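Side-chain contacts in Mll8374 protein (Mesorhizobium loti, PDB 3B5E), which probably hydrolyses carboxylic esters as a serine carboxylesterase of the alpha/beta-hydrolase fold, although its natural substrate is not established: residues A[44-47]-A[48-51]; A[108-111]-A[112-115]; A[174-177]-A[178-182]. One frame throughout, in Å; residues are numbered along the deposited sequence. Where two conformers were deposited one is given.

Contact 1. Residues A[44-47]-A[48-51]; sequences TTLV and PLAR
A50 N bonds to L46 O across the first turn of helix 47-53, a helix that packs on the central sheet of an alpha/beta-hydrolase fold. A type I beta turn from T44 to V47 leads into it. The tight part lies on the inner side. The A50 N to L46 O bond is 2.9 Å long and nearly straight, 164° at the hydrogen, and A50 CB lies 3.4 Å from the same L46 O. V47 O repeats the pattern one residue on, taking the amide of R51. P48, which has no N-H to give, as suits a first helical turn, sets its CD 3.5 Å from V47 CB. V47 and A50 turn to the sheet: V47 touches L23, L35 and A61, while A50 reaches L35 and L59. The leucines are looser partners of each other, with CD2 of L46 and CD2 of L49 4.4 Å apart, but both lean on I201.

Toward solvent the contact opens out. T44 and T45 point their hydroxyls back to D42. Water joins in here: a single molecule donates to T45 O at 2.7 Å and accepts from L49 N at 2.9 Å, so it bridges the turn to an amide of the first helical turn. A bound 1,2-ethanediol lies near the arginine side chain. R51 is modelled in two conformers, and what follows holds for the one described. Its chain is bent at chi3 (-66°), and with V47 CG1 anti to the backbone N (chi1 170°) that methyl comes under the guanidinium. In this conformer V47 CG1 lies over the centre of one guanidinium face, 4.0 Å from R51 CZ.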
ATOM      1  N   THR A  44     -12.748   2.596   3.281  1.00 18.92           N
ATOM      2  CA  THR A  44     -12.923   3.141   4.635  1.00 21.44           C
ATOM      3  C   THR A  44     -12.101   2.387   5.695  1.00 22.19           C
ATOM      4  O   THR A  44     -11.913   2.883   6.810  1.00 21.77           O
ATOM      5  CB  THR A  44     -14.404   3.125   5.048  1.00 22.31           C
ATOM      6  OG1 THR A  44     -14.866   1.767   5.127  1.00 25.82           O
ATOM      7  CG2 THR A  44     -15.250   3.919   4.061  1.00 20.99           C
ATOM      8  N   THR A  45     -11.618   1.197   5.347  1.00 22.09           N
ATOM      9  CA  THR A  45     -11.124   0.232   6.335  1.00 21.80           C
ATOM     10  C   THR A  45      -9.766   0.572   6.968  1.00 19.55           C
ATOM     11  O   THR A  45      -9.535   0.230   8.124  1.00 24.13           O
ATOM     12  CB  THR A  45     -11.143  -1.224   5.787  1.00 19.52           C
ATOM     13  OG1 THR A  45     -10.324  -1.302   4.618  1.00 18.54           O
ATOM     14  CG2 THR A  45     -12.559  -1.688   5.466  1.00 17.54           C
ATOM     15  N   LEU A  46      -8.887   1.262   6.250  1.00 19.57           N
ATOM     16  CA  LEU A  46      -7.584   1.635   6.797  1.00 20.28           C
ATOM     17  C   LEU A  46      -7.562   3.042   7.388  1.00 21.99           C
ATOM     18  O   LEU A  46      -6.527   3.473   7.914  1.00 21.17           O
ATOM     19  CB  LEU A  46      -6.503   1.498   5.719  1.00 19.32           C
ATOM     20  CG  LEU A  46      -6.155   0.114   5.132  1.00 17.20           C
ATOM     21  CD1 LEU A  46      -4.964   0.246   4.263  1.00 19.49           C
ATOM     22  CD2 LEU A  46      -5.907  -0.904   6.289  1.00 22.34           C
ATOM     23  N   VAL A  47      -8.697   3.756   7.335  1.00 21.05           N
ATOM     24  CA  VAL A  47      -8.733   5.136   7.798  1.00 20.45           C
ATOM     25  C   VAL A  47      -8.471   5.251   9.325  1.00 17.12           C
ATOM     26  O   VAL A  47      -7.677   6.075   9.747  1.00 20.23           O
ATOM     27  CB  VAL A  47     -10.027   5.889   7.322  1.00 21.12           C
ATOM     28  CG1 VAL A  47     -10.166   7.254   8.012  1.00 19.89           C
ATOM     29  CG2 VAL A  47     -10.016   6.073   5.804  1.00 18.29           C
ATOM     30  N   PRO A  48      -9.118   4.423  10.143  1.00 18.71           N
ATOM     31  CA  PRO A  48      -8.777   4.439  11.579  1.00 20.21           C
ATOM     32  C   PRO A  48      -7.286   4.180  11.882  1.00 20.86           C
ATOM     33  O   PRO A  48      -6.694   4.892  12.668  1.00 23.95           O
ATOM     34  CB  PRO A  48      -9.690   3.366  12.159  1.00 20.96           C
ATOM     35  CG  PRO A  48     -10.850   3.304  11.189  1.00 23.52           C
ATOM     36  CD  PRO A  48     -10.186   3.446   9.861  1.00 20.40           C
ATOM     37  N   LEU A  49      -6.673   3.200  11.235  1.00 22.49           N
ATOM     38  CA  LEU A  49      -5.243   2.961  11.420  1.00 22.72           C
ATOM     39  C   LEU A  49      -4.417   4.182  10.989  1.00 20.59           C
ATOM     40  O   LEU A  49      -3.506   4.615  11.699  1.00 21.21           O
ATOM     41  CB  LEU A  49      -4.837   1.740  10.586  1.00 22.75           C
ATOM     42  CG  LEU A  49      -3.437   1.163  10.725  1.00 26.66           C
ATOM     43  CD1 LEU A  49      -3.421   0.256  11.958  1.00 33.56           C
ATOM     44  CD2 LEU A  49      -3.079   0.373   9.466  1.00 27.57           C
ATOM     45  N   ALA A  50      -4.735   4.715   9.814  1.00 21.79           N
ATOM     46  CA  ALA A  50      -4.042   5.879   9.247  1.00 20.97           C
ATOM     47  C   ALA A  50      -4.074   7.074  10.182  1.00 21.61           C
ATOM     48  O   ALA A  50      -3.071   7.772  10.339  1.00 20.63           O
ATOM     49  CB  ALA A  50      -4.636   6.252   7.878  1.00 20.72           C
ATOM     50  N   ARG A  51      -5.221   7.305  10.810  0.50 21.89           N
ATOM     51  CA  ARG A  51      -5.375   8.406  11.764  0.50 25.09           C
ATOM     52  C   ARG A  51      -4.541   8.217  13.020  0.50 23.53           C
ATOM     53  O   ARG A  51      -4.026   9.185  13.559  0.50 23.18           O
ATOM     54  CB  ARG A  51      -6.833   8.571  12.177  0.50 24.42           C
ATOM     55  CG  ARG A  51      -7.650   9.326  11.171  0.50 30.77           C
ATOM     56  CD  ARG A  51      -9.016   9.686  11.748  0.50 31.35           C
ATOM     57  NE  ARG A  51      -9.845   8.504  12.002  0.50 40.22           N
ATOM     58  CZ  ARG A  51     -11.150   8.412  11.723  0.50 34.85           C
ATOM     59  NH1 ARG A  51     -11.807   9.421  11.165  0.50 33.46           N
ATOM     60  NH2 ARG A  51     -11.791   7.284  11.991  0.50 29.90           N
TER
HETATM   61  O   HOH W   1      -8.006   0.843  10.253  1.00 23.57           O

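Contact 2. Residues A[108-111]-A[112-115]; sequences LNLD and HATF
N109 O takes the amide of H112 at 2.8 Å (N to O), a backbone hydrogen bond that closes the turn before strand 113-118. The N-H comes in from above the carbonyl plane, 54° out of it, and the bond is noticeably bent at the hydrogen. The same asparagine works a second time through its side chain: OD1 accepts from D111 N at 3.1 Å, which makes an Asx turn at the start of the 3-10 segment 110-111.

With CG anti to the backbone N (chi1 -165°), the N109 amide is swung alongside the imidazole of H112. Its ND2 comes to 3.1 Å from H112 CD2, while the amide and ring planes stand 53° apart, so this is an oblique approach rather than a stack. OD1 of N109 lies at the ring edge, in its plane. Over one face of the same ring sits the carbonyl oxygen of D111, 3.2 Å from H112 CD2. A water at the edge lies 3.3 Å from H112 NE2 and makes a weak bond with N109 ND2. On the inner side the contact is apolar: L110 CD2 lies 4.0 Å from A113 CB, and L110 goes on to touch F34 and helix 85-106.

The polar ends are committed further out. H112 ND1 is hydrogen-bonded to E31 and D111 OD1 makes a salt bridge with R137, so these two side chains link the turn to the loops before the neighbouring strands. The E31 bond at ND1 orients the imidazole, and the water at NE2 adds a looser contact. The carboxylate of E31 could favour a protonated ring, though R30, which also touches H112, would probably work against this.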
ATOM      1  N   LEU A 108      -0.849  17.213  -3.995  1.00 21.42           N
ATOM      2  CA  LEU A 108      -0.146  16.278  -3.138  1.00 21.12           C
ATOM      3  C   LEU A 108       1.335  16.303  -3.467  1.00 23.67           C
ATOM      4  O   LEU A 108       1.717  16.324  -4.624  1.00 24.98           O
ATOM      5  CB  LEU A 108      -0.690  14.869  -3.273  1.00 18.37           C
ATOM      6  CG  LEU A 108      -2.195  14.668  -3.045  1.00 20.89           C
ATOM      7  CD1 LEU A 108      -2.622  13.233  -3.271  1.00 21.24           C
ATOM      8  CD2 LEU A 108      -2.634  15.199  -1.651  1.00 23.14           C
ATOM      9  N   ASN A 109       2.163  16.334  -2.436  1.00 26.14           N
ATOM     10  CA  ASN A 109       3.609  16.301  -2.619  1.00 28.33           C
ATOM     11  C   ASN A 109       4.081  14.872  -2.540  1.00 26.88           C
ATOM     12  O   ASN A 109       4.127  14.300  -1.446  1.00 23.71           O
ATOM     13  CB  ASN A 109       4.300  17.136  -1.537  1.00 31.00           C
ATOM     14  CG  ASN A 109       5.746  17.432  -1.874  1.00 34.98           C
ATOM     15  OD1 ASN A 109       6.351  16.779  -2.740  1.00 37.97           O
ATOM     16  ND2 ASN A 109       6.304  18.442  -1.209  1.00 44.04           N
ATOM     17  N   LEU A 110       4.389  14.267  -3.687  1.00 28.75           N
ATOM     18  CA  LEU A 110       4.792  12.860  -3.686  1.00 31.37           C
ATOM     19  C   LEU A 110       6.197  12.668  -3.061  1.00 31.84           C
ATOM     20  O   LEU A 110       6.547  11.564  -2.684  1.00 33.43           O
ATOM     21  CB  LEU A 110       4.648  12.216  -5.080  1.00 32.10           C
ATOM     22  CG  LEU A 110       3.222  12.070  -5.662  1.00 32.42           C
ATOM     23  CD1 LEU A 110       3.241  11.264  -6.948  1.00 36.79           C
ATOM     24  CD2 LEU A 110       2.264  11.435  -4.697  1.00 30.63           C
ATOM     25  N   ASP A 111       6.953  13.754  -2.884  1.00 33.58           N
ATOM     26  CA  ASP A 111       8.176  13.732  -2.069  1.00 36.20           C
ATOM     27  C   ASP A 111       7.888  13.730  -0.572  1.00 37.13           C
ATOM     28  O   ASP A 111       8.816  13.776   0.241  1.00 37.97           O
ATOM     29  CB  ASP A 111       9.081  14.929  -2.400  1.00 37.84           C
ATOM     30  CG  ASP A 111       9.720  14.804  -3.758  1.00 44.80           C
ATOM     31  OD1 ASP A 111       9.973  13.647  -4.181  1.00 45.32           O
ATOM     32  OD2 ASP A 111       9.952  15.859  -4.394  1.00 54.84           O
ATOM     33  N   HIS A 112       6.610  13.706  -0.211  1.00 35.06           N
ATOM     34  CA  HIS A 112       6.206  13.646   1.186  1.00 34.80           C
ATOM     35  C   HIS A 112       5.085  12.620   1.366  1.00 32.84           C
ATOM     36  O   HIS A 112       4.274  12.730   2.291  1.00 34.44           O
ATOM     37  CB  HIS A 112       5.781  15.048   1.663  1.00 36.68           C
ATOM     38  CG  HIS A 112       6.931  15.986   1.854  1.00 41.93           C
ATOM     39  ND1 HIS A 112       7.492  16.232   3.089  1.00 46.67           N
ATOM     40  CD2 HIS A 112       7.653  16.704   0.961  1.00 45.64           C
ATOM     41  CE1 HIS A 112       8.494  17.081   2.950  1.00 49.53           C
ATOM     42  NE2 HIS A 112       8.613  17.381   1.669  1.00 46.60           N
ATOM     43  N   ALA A 113       5.031  11.630   0.480  1.00 27.26           N
ATOM     44  CA  ALA A 113       3.930  10.688   0.479  1.00 23.99           C
ATOM     45  C   ALA A 113       4.433   9.294   0.868  1.00 25.51           C
ATOM     46  O   ALA A 113       5.550   8.932   0.523  1.00 27.56           O
ATOM     47  CB  ALA A 113       3.301  10.656  -0.872  1.00 23.73           C
ATOM     48  N   THR A 114       3.605   8.553   1.603  1.00 23.43           N
ATOM     49  CA  THR A 114       3.814   7.145   1.946  1.00 24.57           C
ATOM     50  C   THR A 114       2.669   6.357   1.375  1.00 23.72           C
ATOM     51  O   THR A 114       1.517   6.798   1.433  1.00 24.12           O
ATOM     52  CB  THR A 114       3.837   6.888   3.465  1.00 23.45           C
ATOM     53  OG1 THR A 114       4.871   7.676   4.049  1.00 28.63           O
ATOM     54  CG2 THR A 114       4.073   5.352   3.803  1.00 23.51           C
ATOM     55  N   PHE A 115       3.005   5.206   0.805  1.00 20.59           N
ATOM     56  CA  PHE A 115       2.023   4.276   0.293  1.00 18.05           C
ATOM     57  C   PHE A 115       1.872   3.165   1.340  1.00 19.60           C
ATOM     58  O   PHE A 115       2.798   2.416   1.566  1.00 22.61           O
ATOM     59  CB  PHE A 115       2.436   3.769  -1.082  1.00 19.40           C
ATOM     60  CG  PHE A 115       2.323   4.810  -2.148  1.00 21.17           C
ATOM     61  CD1 PHE A 115       3.226   5.866  -2.216  1.00 20.62           C
ATOM     62  CD2 PHE A 115       1.273   4.766  -3.073  1.00 21.18           C
ATOM     63  CE1 PHE A 115       3.101   6.852  -3.200  1.00 24.22           C
ATOM     64  CE2 PHE A 115       1.139   5.753  -4.039  1.00 23.72           C
ATOM     65  CZ  PHE A 115       2.057   6.797  -4.102  1.00 23.74           C
TER
HETATM   66  O   HOH W   2       9.634  18.904  -1.058  1.00 65.93           O

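Contact 3. Residues A[174-177]-A[178-182]; sequences PFVP and ALVTL
V180 packs back on V176 one turn earlier, near the beginning of helix 176-185. Its CB lies 3.5 Å from P177 O. From there the side chain forks: CG2 settles 3.5 Å from V176 O and reaches V176 CG1 at 4.2 Å, whereas CG1, anti to the backbone N (chi1 170°), lies beside the residue's own carbonyl carbon. The amide of V180 bonds to V176 O at 3.0 Å (N to O), straight to within 11°, so the carbonyl is approached by both the N-H and a methyl of one residue.

One residue on, P177 O is gripped twice. T181 N lies 3.0 Å from P177 O and bonds to it, and the hydroxyl of the same threonine adds a weak bond, its OG1 3.3 Å from that oxygen. This folds the threonine's polar end back onto its own helix. At the N-terminal end the bonding is slacker: L179 N reaches F175 O in a weak bond, and a water bridges P174 O to A178 N.

The helix forms the crossover of a beta-alpha-beta unit between strands 160-166 and 189-195. V176, L179 and V180 all lean on I163 of strand 160-166, V176 also touches A165, and L179 reaches P144, while F175 covers T81, M145 and P146 in the loops alongside.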
ATOM      1  N   PRO A 174       5.259 -17.360   5.829  1.00 20.56           N
ATOM      2  CA  PRO A 174       6.402 -17.969   5.139  1.00 21.57           C
ATOM      3  C   PRO A 174       6.961 -17.300   3.871  1.00 21.47           C
ATOM      4  O   PRO A 174       8.092 -17.612   3.469  1.00 19.72           O
ATOM      5  CB  PRO A 174       5.880 -19.360   4.761  1.00 23.26           C
ATOM      6  CG  PRO A 174       4.751 -19.617   5.615  1.00 25.73           C
ATOM      7  CD  PRO A 174       4.113 -18.301   5.892  1.00 22.06           C
ATOM      8  N   PHE A 175       6.196 -16.398   3.247  1.00 21.29           N
ATOM      9  CA  PHE A 175       6.597 -15.773   2.009  1.00 21.43           C
ATOM     10  C   PHE A 175       7.307 -14.464   2.259  1.00 18.23           C
ATOM     11  O   PHE A 175       7.855 -13.881   1.323  1.00 18.70           O
ATOM     12  CB  PHE A 175       5.380 -15.540   1.082  1.00 22.62           C
ATOM     13  CG  PHE A 175       4.525 -16.758   0.901  1.00 23.86           C
ATOM     14  CD1 PHE A 175       5.068 -17.901   0.319  1.00 29.70           C
ATOM     15  CD2 PHE A 175       3.216 -16.776   1.351  1.00 25.89           C
ATOM     16  CE1 PHE A 175       4.317 -19.043   0.147  1.00 28.89           C
ATOM     17  CE2 PHE A 175       2.432 -17.917   1.167  1.00 25.63           C
ATOM     18  CZ  PHE A 175       3.004 -19.063   0.572  1.00 26.54           C
ATOM     19  N   VAL A 176       7.335 -13.992   3.510  1.00 19.58           N
ATOM     20  CA  VAL A 176       7.964 -12.707   3.794  1.00 17.62           C
ATOM     21  C   VAL A 176       9.499 -12.662   3.551  1.00 19.82           C
ATOM     22  O   VAL A 176       9.973 -11.707   2.941  1.00 18.71           O
ATOM     23  CB  VAL A 176       7.520 -12.129   5.175  1.00 20.80           C
ATOM     24  CG1 VAL A 176       8.259 -10.810   5.470  1.00 18.53           C
ATOM     25  CG2 VAL A 176       6.028 -11.930   5.141  1.00 23.24           C
ATOM     26  N   PRO A 177      10.287 -13.686   3.980  1.00 20.02           N
ATOM     27  CA  PRO A 177      11.708 -13.648   3.645  1.00 18.74           C
ATOM     28  C   PRO A 177      11.990 -13.429   2.151  1.00 20.00           C
ATOM     29  O   PRO A 177      12.854 -12.603   1.816  1.00 17.08           O
ATOM     30  CB  PRO A 177      12.217 -14.999   4.169  1.00 19.79           C
ATOM     31  CG  PRO A 177      11.359 -15.232   5.367  1.00 18.99           C
ATOM     32  CD  PRO A 177       9.994 -14.794   4.918  1.00 19.85           C
ATOM     33  N   ALA A 178      11.227 -14.093   1.270  1.00 18.24           N
ATOM     34  CA  ALA A 178      11.441 -13.945  -0.178  1.00 18.33           C
ATOM     35  C   ALA A 178      11.235 -12.482  -0.627  1.00 18.87           C
ATOM     36  O   ALA A 178      11.990 -11.967  -1.456  1.00 20.43           O
ATOM     37  CB  ALA A 178      10.526 -14.914  -0.958  1.00 19.24           C
ATOM     38  N   LEU A 179      10.232 -11.811  -0.050  1.00 16.48           N
ATOM     39  CA  LEU A 179       9.957 -10.414  -0.392  1.00 18.39           C
ATOM     40  C   LEU A 179      11.078  -9.510   0.085  1.00 17.95           C
ATOM     41  O   LEU A 179      11.463  -8.582  -0.620  1.00 18.15           O
ATOM     42  CB  LEU A 179       8.627  -9.957   0.214  1.00 19.03           C
ATOM     43  CG  LEU A 179       8.102  -8.626  -0.308  1.00 18.92           C
ATOM     44  CD1 LEU A 179       7.913  -8.596  -1.872  1.00 18.97           C
ATOM     45  CD2 LEU A 179       6.830  -8.270   0.488  1.00 20.17           C
ATOM     46  N   VAL A 180      11.570  -9.754   1.300  1.00 20.34           N
ATOM     47  CA  VAL A 180      12.718  -8.991   1.846  1.00 18.57           C
ATOM     48  C   VAL A 180      13.957  -9.103   0.946  1.00 17.67           C
ATOM     49  O   VAL A 180      14.602  -8.107   0.655  1.00 20.22           O
ATOM     50  CB  VAL A 180      13.091  -9.421   3.296  1.00 20.34           C
ATOM     51  CG1 VAL A 180      14.434  -8.778   3.724  1.00 18.73           C
ATOM     52  CG2 VAL A 180      11.925  -9.057   4.243  1.00 13.90           C
ATOM     53  N   THR A 181      14.246 -10.326   0.534  1.00 17.17           N
ATOM     54  CA  THR A 181      15.354 -10.613  -0.359  1.00 16.58           C
ATOM     55  C   THR A 181      15.162  -9.871  -1.690  1.00 17.36           C
ATOM     56  O   THR A 181      16.082  -9.183  -2.196  1.00 18.78           O
ATOM     57  CB  THR A 181      15.499 -12.152  -0.564  1.00 14.85           C
ATOM     58  OG1 THR A 181      15.961 -12.727   0.661  1.00 23.09           O
ATOM     59  CG2 THR A 181      16.520 -12.483  -1.706  1.00 19.02           C
ATOM     60  N   LEU A 182      13.973  -9.996  -2.251  1.00 19.93           N
ATOM     61  CA  LEU A 182      13.668  -9.373  -3.544  1.00 21.61           C
ATOM     62  C   LEU A 182      13.856  -7.854  -3.515  1.00 20.10           C
ATOM     63  O   LEU A 182      14.530  -7.289  -4.370  1.00 19.99           O
ATOM     64  CB  LEU A 182      12.232  -9.713  -3.942  1.00 23.20           C
ATOM     65  CG  LEU A 182      11.720  -9.169  -5.272  1.00 25.10           C
ATOM     66  CD1 LEU A 182      12.413  -9.865  -6.406  1.00 24.66           C
ATOM     67  CD2 LEU A 182      10.190  -9.332  -5.338  1.00 25.77           C
TER
HETATM   68  O   HOH W   3       9.977 -16.777   1.729  1.00 19.16           O

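Overall arrangement
The three contacts follow one another along the chain and lie apart in the alpha/beta-hydrolase fold. Contacts 1 and 2 are the closer pair, with centres about 17 Å apart and nearest atoms about 8 Å. Contact 3 is about 26 Å from contact 1 and 25 Å from contact 2, centre to centre; contacts 1 and 3 lie on opposite sides of the chain's centre. Contact 2 leads into strand 113-118, which runs to the presumed nucleophile elbow around S119. L46 of contact 1 lies near that elbow, and V176 of contact 3 near the likely S119, H199 and D169 triad, in neither case touching it.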